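PDB 3OFT: cytochrome P450 from Novosphingobium aromaticivorans, which belongs to the cytochrome P450 family and holds an iron protoporphyrin IX inside a mostly helical fold. Local coordinates for residues D203-S211 with A224-L232; I267-M275 with A351-R360. All coordinates share one frame; numbering follows the deposited sequence.

Interaction 1: D203-S211 with A224-L232. With HEM (protoporphyrin IX containing Fe), chain D.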
loop_
_atom_site.group_PDB
_atom_site.type_symbol
_atom_site.label_atom_id
_atom_site.label_comp_id
_atom_site.label_asym_id
_atom_site.label_seq_id
_atom_site.Cartn_x
_atom_site.Cartn_y
_atom_site.Cartn_z
ATOM N N ASP A 203 9.741 -12.483 20.522
ATOM C CA ASP A 203 9.766 -11.024 20.535
ATOM C C ASP A 203 9.534 -10.443 19.126
ATOM O O ASP A 203 9.757 -9.247 18.893
ATOM C CB ASP A 203 11.126 -10.564 21.019
ATOM C CG ASP A 203 12.213 -11.002 20.092
ATOM O OD1 ASP A 203 11.971 -11.979 19.354
ATOM O OD2 ASP A 203 13.292 -10.378 20.076
ATOM N N ASP A 204 9.130 -11.297 18.196
ATOM C CA ASP A 204 8.811 -10.884 16.831
ATOM C C ASP A 204 7.472 -10.143 16.740
ATOM O O ASP A 204 6.729 -10.058 17.714
ATOM C CB ASP A 204 8.734 -12.126 15.945
ATOM C CG ASP A 204 7.595 -13.033 16.357
ATOM O OD1 ASP A 204 6.487 -12.914 15.776
ATOM O OD2 ASP A 204 7.768 -13.809 17.318
ATOM N N LEU A 205 7.148 -9.658 15.529
ATOM C CA LEU A 205 5.904 -8.908 15.316
ATOM C C LEU A 205 4.640 -9.625 15.746
ATOM O O LEU A 205 3.824 -9.031 16.457
ATOM C CB LEU A 205 5.759 -8.476 13.855
ATOM C CG LEU A 205 4.556 -7.633 13.435
ATOM C CD1 LEU A 205 4.392 -6.359 14.308
ATOM C CD2 LEU A 205 4.609 -7.291 11.903
ATOM N N PHE A 206 4.424 -10.861 15.295
ATOM C CA PHE A 206 3.170 -11.546 15.637
ATOM C C PHE A 206 3.086 -11.754 17.148
ATOM O O PHE A 206 2.043 -11.499 17.763
ATOM C CB PHE A 206 3.037 -12.902 14.931
ATOM C CG PHE A 206 2.530 -12.835 13.495
ATOM C CD1 PHE A 206 2.296 -11.621 12.845
ATOM C CD2 PHE A 206 2.281 -14.035 12.798
ATOM C CE1 PHE A 206 1.821 -11.593 11.491
ATOM C CE2 PHE A 206 1.829 -14.028 11.442
ATOM C CZ PHE A 206 1.601 -12.825 10.803
ATOM N N SER A 207 4.167 -12.256 17.741
ATOM C CA SER A 207 4.208 -12.528 19.192
ATOM C C SER A 207 3.828 -11.323 20.022
ATOM O O SER A 207 3.106 -11.425 21.033
ATOM C CB SER A 207 5.617 -12.940 19.631
ATOM O OG SER A 207 5.988 -14.193 19.106
ATOM N N ARG A 208 4.345 -10.181 19.619
ATOM C CA ARG A 208 4.130 -8.990 20.383
ATOM C C ARG A 208 2.712 -8.447 20.304
ATOM O O ARG A 208 2.203 -7.892 21.267
ATOM C CB ARG A 208 5.152 -7.961 19.980
ATOM C CG ARG A 208 6.417 -8.175 20.856
ATOM C CD ARG A 208 7.495 -7.204 20.522
ATOM N NE ARG A 208 7.515 -7.137 19.083
ATOM C CZ ARG A 208 7.069 -6.118 18.391
ATOM N NH1 ARG A 208 6.629 -5.032 19.020
ATOM N NH2 ARG A 208 7.075 -6.209 17.067
ATOM N N ILE A 209 2.059 -8.631 19.169
ATOM C CA ILE A 209 0.671 -8.166 19.050
ATOM C C ILE A 209 -0.251 -9.162 19.746
ATOM O O ILE A 209 -1.172 -8.769 20.477
ATOM C CB ILE A 209 0.230 -8.041 17.566
ATOM C CG1 ILE A 209 1.055 -6.945 16.854
ATOM C CG2 ILE A 209 -1.259 -7.695 17.516
ATOM C CD1 ILE A 209 0.828 -6.845 15.332
ATOM N N LEU A 210 0.024 -10.451 19.546
ATOM C CA LEU A 210 -0.849 -11.525 20.004
ATOM C C LEU A 210 -0.754 -11.741 21.520
ATOM O O LEU A 210 -1.670 -12.308 22.106
ATOM C CB LEU A 210 -0.582 -12.826 19.249
ATOM C CG LEU A 210 -0.983 -12.788 17.755
ATOM C CD1 LEU A 210 -0.572 -14.081 17.044
ATOM C CD2 LEU A 210 -2.437 -12.488 17.601
ATOM N N SER A 211 0.296 -11.224 22.152
ATOM C CA SER A 211 0.436 -11.386 23.622
ATOM C C SER A 211 -0.212 -10.210 24.389
ATOM O O SER A 211 -0.325 -10.220 25.632
ATOM C CB SER A 211 1.914 -11.605 24.014
ATOM O OG SER A 211 2.658 -10.402 23.858
ATOM N N ALA A 224 -7.113 -13.562 15.703
ATOM C CA ALA A 224 -5.708 -13.712 15.324
ATOM C C ALA A 224 -5.609 -14.033 13.842
ATOM O O ALA A 224 -4.781 -13.462 13.165
ATOM C CB ALA A 224 -5.004 -14.845 16.184
ATOM N N ARG A 225 -6.427 -14.972 13.339
ATOM C CA ARG A 225 -6.377 -15.288 11.894
ATOM C C ARG A 225 -6.591 -14.033 11.026
ATOM O O ARG A 225 -5.856 -13.826 10.080
ATOM C CB ARG A 225 -7.454 -16.304 11.454
ATOM C CG ARG A 225 -7.385 -17.709 12.107
ATOM C CD ARG A 225 -8.377 -18.625 11.408
ATOM N NE ARG A 225 -8.487 -19.921 12.086
ATOM C CZ ARG A 225 -9.441 -20.244 12.946
ATOM N NH1 ARG A 225 -10.433 -19.383 13.223
ATOM N NH2 ARG A 225 -9.402 -21.449 13.531
ATOM N N ARG A 226 -7.635 -13.269 11.350
ATOM C CA ARG A 226 -8.048 -12.034 10.614
ATOM C C ARG A 226 -7.003 -10.955 10.698
ATOM O O ARG A 226 -6.755 -10.238 9.712
ATOM C CB ARG A 226 -9.366 -11.475 11.216
ATOM C CG ARG A 226 -10.528 -12.467 10.896
ATOM C CD ARG A 226 -11.741 -12.234 11.776
ATOM N NE ARG A 226 -12.325 -10.917 11.541
ATOM C CZ ARG A 226 -13.178 -10.312 12.352
ATOM N NH1 ARG A 226 -13.551 -10.904 13.482
ATOM N NH2 ARG A 226 -13.627 -9.086 12.043
ATOM N N MET A 227 -6.422 -10.779 11.884
ATOM C CA MET A 227 -5.396 -9.728 12.047
ATOM C C MET A 227 -4.099 -10.067 11.291
ATOM O O MET A 227 -3.501 -9.206 10.599
ATOM C CB MET A 227 -5.111 -9.493 13.537
ATOM C CG MET A 227 -4.185 -8.338 13.856
ATOM S SD MET A 227 -2.471 -8.869 13.784
ATOM C CE MET A 227 -2.433 -10.113 15.084
ATOM N N CYS A 228 -3.672 -11.316 11.435
ATOM C CA CYS A 228 -2.469 -11.797 10.771
ATOM C C CYS A 228 -2.581 -11.762 9.267
ATOM O O CYS A 228 -1.588 -11.398 8.614
ATOM C CB CYS A 228 -2.127 -13.211 11.248
ATOM S SG CYS A 228 -1.470 -13.167 12.963
ATOM N N ARG A 229 -3.764 -12.120 8.722
ATOM C CA ARG A 229 -4.067 -11.970 7.288
ATOM C C ARG A 229 -3.930 -10.504 6.831
ATOM O O ARG A 229 -3.409 -10.238 5.718
ATOM C CB ARG A 229 -5.527 -12.460 7.037
ATOM C CG ARG A 229 -6.087 -12.555 5.642
ATOM C CD ARG A 229 -7.631 -12.851 5.739
ATOM N NE ARG A 229 -7.828 -14.018 6.570
ATOM C CZ ARG A 229 -8.876 -14.308 7.353
ATOM N NH1 ARG A 229 -9.958 -13.549 7.495
ATOM N NH2 ARG A 229 -8.812 -15.422 8.023
ATOM N N ASN A 230 -4.471 -9.569 7.628
ATOM C CA ASN A 230 -4.271 -8.141 7.358
ATOM C C ASN A 230 -2.799 -7.679 7.343
ATOM O O ASN A 230 -2.413 -6.898 6.463
ATOM C CB ASN A 230 -5.105 -7.304 8.314
ATOM C CG ASN A 230 -5.350 -5.880 7.836
ATOM O OD1 ASN A 230 -4.791 -5.381 6.844
ATOM N ND2 ASN A 230 -6.165 -5.210 8.562
ATOM N N LEU A 231 -2.004 -8.128 8.308
ATOM C CA LEU A 231 -0.577 -7.777 8.349
ATOM C C LEU A 231 0.168 -8.305 7.134
ATOM O O LEU A 231 0.960 -7.564 6.511
ATOM C CB LEU A 231 0.073 -8.247 9.643
ATOM C CG LEU A 231 -0.312 -7.432 10.874
ATOM C CD1 LEU A 231 0.481 -8.086 11.997
ATOM C CD2 LEU A 231 0.066 -5.946 10.753
ATOM N N LEU A 232 -0.135 -9.540 6.737
ATOM C CA LEU A 232 0.508 -10.122 5.570
ATOM C C LEU A 232 0.120 -9.353 4.321
ATOM O O LEU A 232 1.000 -8.864 3.604
ATOM C CB LEU A 232 0.086 -11.587 5.359
ATOM C CG LEU A 232 0.707 -12.294 4.148
ATOM C CD1 LEU A 232 2.235 -12.443 4.293
ATOM C CD2 LEU A 232 0.082 -13.664 3.908
HETATM C CHA HEM D . -3.790 0.783 6.437
HETATM C CHB HEM D . -1.062 2.281 2.692
HETATM C CHC HEM D . 2.542 -0.542 4.224
HETATM C CHD HEM D . -0.484 -2.750 7.237
HETATM C C1A HEM D . -3.319 1.474 5.335
HETATM C C2A HEM D . -4.035 2.536 4.669
HETATM C C3A HEM D . -3.313 2.969 3.642
HETATM C C4A HEM D . -2.096 2.156 3.587
HETATM C CMA HEM D . -3.762 4.074 2.653
HETATM C CAA HEM D . -5.406 3.122 5.117
HETATM C CBA HEM D . -6.493 2.221 4.574
HETATM C CGA HEM D . -7.886 2.761 4.861
HETATM O O1A HEM D . -8.880 2.025 4.572
HETATM O O2A HEM D . -8.074 3.911 5.370
HETATM C C1B HEM D . 0.177 1.659 2.775
HETATM C C2B HEM D . 1.314 1.920 1.930
HETATM C C3B HEM D . 2.308 1.126 2.376
HETATM C C4B HEM D . 1.809 0.359 3.500
HETATM C CMB HEM D . 1.316 2.932 0.770
HETATM C CAB HEM D . 3.742 0.917 1.881
HETATM C CBB HEM D . 4.246 1.529 0.793
HETATM C C1C HEM D . 2.096 -1.409 5.178
HETATM C C2C HEM D . 2.886 -2.385 5.916
HETATM C C3C HEM D . 2.003 -3.019 6.739
HETATM C C4C HEM D . 0.705 -2.397 6.609
HETATM C CMC HEM D . 4.414 -2.641 5.711
HETATM C CAC HEM D . 2.225 -4.133 7.790
HETATM C CBC HEM D . 3.162 -5.066 7.658
HETATM C C1D HEM D . -1.612 -2.003 7.326
HETATM C C2D HEM D . -2.733 -2.322 8.199
HETATM C C3D HEM D . -3.727 -1.199 7.974
HETATM C C4D HEM D . -3.168 -0.333 6.974
HETATM C CMD HEM D . -2.849 -3.525 9.201
HETATM C CAD HEM D . -5.095 -1.086 8.707
HETATM C CBD HEM D . -4.905 -0.009 9.789
HETATM C CGD HEM D . -6.298 0.237 10.380
HETATM O O1D HEM D . -7.330 -0.131 9.782
HETATM O O2D HEM D . -6.410 0.861 11.440
HETATM N NA HEM D . -2.115 1.278 4.656
HETATM N NB HEM D . 0.546 0.742 3.737
HETATM N NC HEM D . 0.797 -1.417 5.661
HETATM N ND HEM D . -1.913 -0.849 6.611
HETATM FE FE HEM D . -0.645 -0.012 5.217
HETATM O O HOH W 1 -1.519 -1.649 3.709
#

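Interaction 2: I267-M275 with A351-R360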
loop_
_atom_site.group_PDB
_atom_site.type_symbol
_atom_site.label_atom_id
_atom_site.label_comp_id
_atom_site.label_asym_id
_atom_site.label_seq_id
_atom_site.Cartn_x
_atom_site.Cartn_y
_atom_site.Cartn_z
ATOM N N ILE A 267 18.909 10.776 1.989
ATOM C CA ILE A 267 18.003 9.616 1.758
ATOM C C ILE A 267 16.696 9.644 2.571
ATOM O O ILE A 267 15.632 9.394 1.990
ATOM C CB ILE A 267 18.789 8.262 1.834
ATOM C CG1 ILE A 267 19.625 8.100 0.571
ATOM C CG2 ILE A 267 17.853 7.025 2.168
ATOM C CD1 ILE A 267 20.699 6.942 0.691
ATOM N N PRO A 268 16.742 9.959 3.893
ATOM C CA PRO A 268 15.446 9.957 4.612
ATOM C C PRO A 268 14.480 10.987 4.031
ATOM O O PRO A 268 13.285 10.683 3.825
ATOM C CB PRO A 268 15.842 10.298 6.070
ATOM C CG PRO A 268 17.244 9.670 6.176
ATOM C CD PRO A 268 17.890 9.972 4.825
ATOM N N ALA A 269 14.979 12.194 3.761
ATOM C CA ALA A 269 14.134 13.222 3.213
ATOM C C ALA A 269 13.646 12.844 1.809
ATOM O O ALA A 269 12.488 13.131 1.475
ATOM C CB ALA A 269 14.807 14.595 3.220
ATOM N N ALA A 270 14.491 12.155 1.027
ATOM C CA ALA A 270 14.090 11.739 -0.327
ATOM C C ALA A 270 13.008 10.638 -0.211
ATOM O O ALA A 270 12.064 10.630 -0.992
ATOM C CB ALA A 270 15.300 11.254 -1.157
ATOM N N ALA A 271 13.116 9.769 0.799
ATOM C CA ALA A 271 12.126 8.703 0.978
ATOM C C ALA A 271 10.777 9.306 1.268
ATOM O O ALA A 271 9.805 8.887 0.672
ATOM C CB ALA A 271 12.519 7.705 2.053
ATOM N N ASP A 272 10.719 10.333 2.117
ATOM C CA ASP A 272 9.453 11.005 2.401
ATOM C C ASP A 272 8.837 11.704 1.188
ATOM O O ASP A 272 7.624 11.636 0.988
ATOM C CB ASP A 272 9.610 12.010 3.550
ATOM C CG ASP A 272 9.800 11.349 4.904
ATOM O OD1 ASP A 272 9.451 10.170 5.117
ATOM O OD2 ASP A 272 10.306 12.036 5.790
ATOM N N GLU A 273 9.661 12.417 0.414
ATOM C CA GLU A 273 9.233 13.136 -0.775
ATOM C C GLU A 273 8.808 12.152 -1.877
ATOM O O GLU A 273 7.798 12.363 -2.524
ATOM C CB GLU A 273 10.331 14.145 -1.255
ATOM C CG GLU A 273 9.937 15.016 -2.437
ATOM C CD GLU A 273 8.758 15.991 -2.172
ATOM O OE1 GLU A 273 8.109 15.954 -1.098
ATOM O OE2 GLU A 273 8.474 16.778 -3.080
ATOM N N LEU A 274 9.536 11.061 -2.070
ATOM C CA LEU A 274 9.117 10.066 -3.091
ATOM C C LEU A 274 7.798 9.359 -2.712
ATOM O O LEU A 274 6.959 9.080 -3.580
ATOM C CB LEU A 274 10.221 9.024 -3.304
ATOM C CG LEU A 274 11.463 9.684 -3.925
ATOM C CD1 LEU A 274 12.674 8.747 -3.992
ATOM C CD2 LEU A 274 11.139 10.273 -5.291
ATOM N N MET A 275 7.633 9.091 -1.424
ATOM C CA MET A 275 6.370 8.476 -0.926
ATOM C C MET A 275 5.177 9.413 -1.121
ATOM O O MET A 275 4.081 8.972 -1.468
ATOM C CB MET A 275 6.495 7.973 0.512
ATOM C CG MET A 275 7.535 6.851 0.620
ATOM S SD MET A 275 7.972 6.281 2.288
ATOM C CE MET A 275 6.491 5.360 2.672
ATOM N N ALA A 351 7.069 1.089 6.666
ATOM C CA ALA A 351 7.177 1.340 5.208
ATOM C C ALA A 351 8.263 2.379 4.927
ATOM O O ALA A 351 9.087 2.197 4.026
ATOM C CB ALA A 351 5.815 1.847 4.631
ATOM N N ARG A 352 8.299 3.462 5.715
ATOM C CA ARG A 352 9.318 4.520 5.524
ATOM C C ARG A 352 10.740 3.926 5.686
ATOM O O ARG A 352 11.651 4.209 4.892
ATOM C CB ARG A 352 9.120 5.665 6.545
ATOM C CG ARG A 352 10.146 6.779 6.376
ATOM C CD ARG A 352 10.131 7.745 7.539
ATOM N NE ARG A 352 10.793 9.013 7.213
ATOM C CZ ARG A 352 11.966 9.427 7.711
ATOM N NH1 ARG A 352 12.458 10.610 7.326
ATOM N NH2 ARG A 352 12.639 8.678 8.594
ATOM N N MET A 353 10.903 3.080 6.703
ATOM C CA MET A 353 12.171 2.387 6.943
ATOM C C MET A 353 12.541 1.450 5.791
ATOM O O MET A 353 13.706 1.376 5.393
ATOM C CB MET A 353 12.139 1.625 8.293
ATOM C CG MET A 353 13.470 0.909 8.722
ATOM S SD MET A 353 13.604 -0.749 7.989
ATOM C CE MET A 353 12.712 -1.705 9.239
ATOM N N GLU A 354 11.577 0.704 5.280
ATOM C CA GLU A 354 11.849 -0.170 4.133
ATOM C C GLU A 354 12.302 0.633 2.899
ATOM O O GLU A 354 13.237 0.214 2.195
ATOM C CB GLU A 354 10.608 -0.968 3.776
ATOM C CG GLU A 354 10.215 -1.975 4.863
ATOM C CD GLU A 354 8.868 -2.677 4.542
ATOM O OE1 GLU A 354 8.837 -3.880 4.350
ATOM O OE2 GLU A 354 7.818 -2.009 4.474
ATOM N N VAL A 355 11.649 1.763 2.637
ATOM C CA VAL A 355 12.036 2.594 1.473
ATOM C C VAL A 355 13.447 3.173 1.690
ATOM O O VAL A 355 14.282 3.165 0.758
ATOM C CB VAL A 355 11.024 3.723 1.183
ATOM C CG1 VAL A 355 11.603 4.751 0.119
ATOM C CG2 VAL A 355 9.692 3.110 0.700
ATOM N N ILE A 356 13.697 3.687 2.888
ATOM C CA ILE A 356 15.070 4.189 3.237
ATOM C C ILE A 356 16.138 3.096 3.093
ATOM O O ILE A 356 17.197 3.298 2.505
ATOM C CB ILE A 356 15.088 4.776 4.674
ATOM C CG1 ILE A 356 14.324 6.114 4.682
ATOM C CG2 ILE A 356 16.545 4.888 5.212
ATOM C CD1 ILE A 356 13.964 6.659 6.119
ATOM N N VAL A 357 15.859 1.913 3.603
ATOM C CA VAL A 357 16.841 0.842 3.520
ATOM C C VAL A 357 17.093 0.395 2.058
ATOM O O VAL A 357 18.238 0.067 1.652
ATOM C CB VAL A 357 16.353 -0.249 4.509
ATOM C CG1 VAL A 357 16.103 -1.631 3.905
ATOM C CG2 VAL A 357 17.126 -0.142 5.820
ATOM N N PHE A 358 16.012 0.402 1.277
ATOM C CA PHE A 358 16.108 0.149 -0.155
ATOM C C PHE A 358 17.015 1.157 -0.855
ATOM O O PHE A 358 17.930 0.776 -1.606
ATOM C CB PHE A 358 14.717 0.125 -0.823
ATOM C CG PHE A 358 14.813 0.137 -2.308
ATOM C CD1 PHE A 358 15.317 -0.974 -2.980
ATOM C CD2 PHE A 358 14.506 1.278 -3.034
ATOM C CE1 PHE A 358 15.501 -0.954 -4.323
ATOM C CE2 PHE A 358 14.686 1.310 -4.399
ATOM C CZ PHE A 358 15.182 0.190 -5.051
ATOM N N LEU A 359 16.794 2.440 -0.583
ATOM C CA LEU A 359 17.612 3.487 -1.168
ATOM C C LEU A 359 19.060 3.314 -0.724
ATOM O O LEU A 359 19.968 3.435 -1.526
ATOM C CB LEU A 359 17.095 4.876 -0.768
ATOM C CG LEU A 359 15.736 5.265 -1.383
ATOM C CD1 LEU A 359 15.097 6.485 -0.718
ATOM C CD2 LEU A 359 15.923 5.511 -2.877
ATOM N N ARG A 360 19.287 3.023 0.550
ATOM C CA ARG A 360 20.665 2.928 1.031
ATOM C C ARG A 360 21.378 1.793 0.310
ATOM O O ARG A 360 22.521 1.938 -0.139
ATOM C CB ARG A 360 20.728 2.648 2.535
ATOM C CG ARG A 360 20.374 3.822 3.381
ATOM C CD ARG A 360 20.594 3.528 4.892
ATOM N NE ARG A 360 19.990 4.646 5.609
ATOM C CZ ARG A 360 20.422 5.919 5.561
ATOM N NH1 ARG A 360 21.519 6.263 4.877
ATOM N NH2 ARG A 360 19.768 6.872 6.219
#

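Interaction 1: D203-S211 with A224-L232
Phe206 lays its ring against Cys228 where the short H helix of the P450 fold, residues 205-210, packs against the N-terminal half of the long helix 221-252, the P450 helix I. The sulfur sits almost over the middle of the ring: Cys228 SG is 3.6 Å from the centroid of Phe206, 8° off the normal, a sulfur-aromatic contact over the face. Leu231 comes in past the ring, its CD1 3.8 Å from Phe206 CE1, and the same methyl meets Ile209 CD1 tip to tip at 3.6 Å. One turn back along helix 221-252, Met227 starts out with CG opposite its backbone nitrogen (chi1 -174°), then bends at its next two torsions. That fold carries CE into the angle between Ile209 CG2 and Leu210 CD2; the latter approach, 3.5 Å from Met227 CE, is tight for two carbons. Leu210 CD2 also rests on the methyl of Ala224, closing this end of the apolar patch.

Val101 of helix 91-104 touches both Ile209 and Met227, while Ile194 of helix 179-199 borders Cys228. Helix 221-252 carries the contact on to the haem: the other methyl of Leu231, CD2, lies 4.1 Å from HEM CAC, and Asn230 sets OD1 3.6 Å from HEM CMD. The H helix is itself capped at its start by Asp204, the N-cap residue. Ser207 N gives a nearly straight bond of 3.1 Å to Asp204 OD1, arriving from above the carboxylate plane.

Interaction 2: I267-M275 with A351-R360
The K helix, residues 267-277, which carries the P450 Glu-x-x-Arg motif in Glu273 and Arg276, meets the L helix, 348-365, through Ala271 and Ile356. The axes of the two short segments come within 9.1 Å of each other, with N-to-C directions 120° apart. Ala271 lets the backbones come close: Ala271 CB is 3.6 Å from Ile356 CG1, with Val355 CG1 equally near and Leu359 CD1 a little farther off. Toward the start of the K helix, Ile267 slides past Leu359 in the opposite sense, its CG2 3.7 Å from Leu359 CB, while CD1 reaches over to the aliphatic part of Arg360. Pro268 CG comes near Arg360 NH2, the two side chains crossing at about a right angle. At the other end, Met275 brings SD 3.9 Å from Val355 CG2; the bend at chi3 then turns CE toward the methyl of Ala351, a residue of the haem pocket.

Glu273 takes no part in the interface; it forms salt bridges with Arg276 and Arg328. Leu359 also touches Val246 and Leu250 of helix 221-252, which tie the pair into the helical core.

One salt bridge flanks the apolar seam. Arg352, extended from CG to NE, presents the side of its guanidinium to Asp272, the two planes 38° apart, while Ile356 CD1 lies over one guanidinium face, toward its rim. NE bonds to Asp272 OD1 on the syn side at 2.7 Å; Arg352 NH1 donates to Asp272 OD2 at 3.0 Å, reaching that oxygen from above the carboxylate plane.

In the fold
Both contacts are largely buried helix pairs, and each sends one helix to the haem: helix 221-252 in interaction 1, through Asn230 and Leu231, and the L helix in interaction 2, through Ala351 and Glu354. Their centres lie about 25 Å apart and they do not touch, yet helix 221-252 links them, since farther along it Val246 and Leu250 meet Leu359 of interaction 2. The chemistry differs. Between 203-211 and 224-232 the join is apolar and includes a sulfur-aromatic contact, while the capping bond of Asp204 lies beside it, at the start of the H helix; the larger interface of 267-275 and 351-360 adds a two-nitrogen salt bridge between partly exposed residues beside its buried centre.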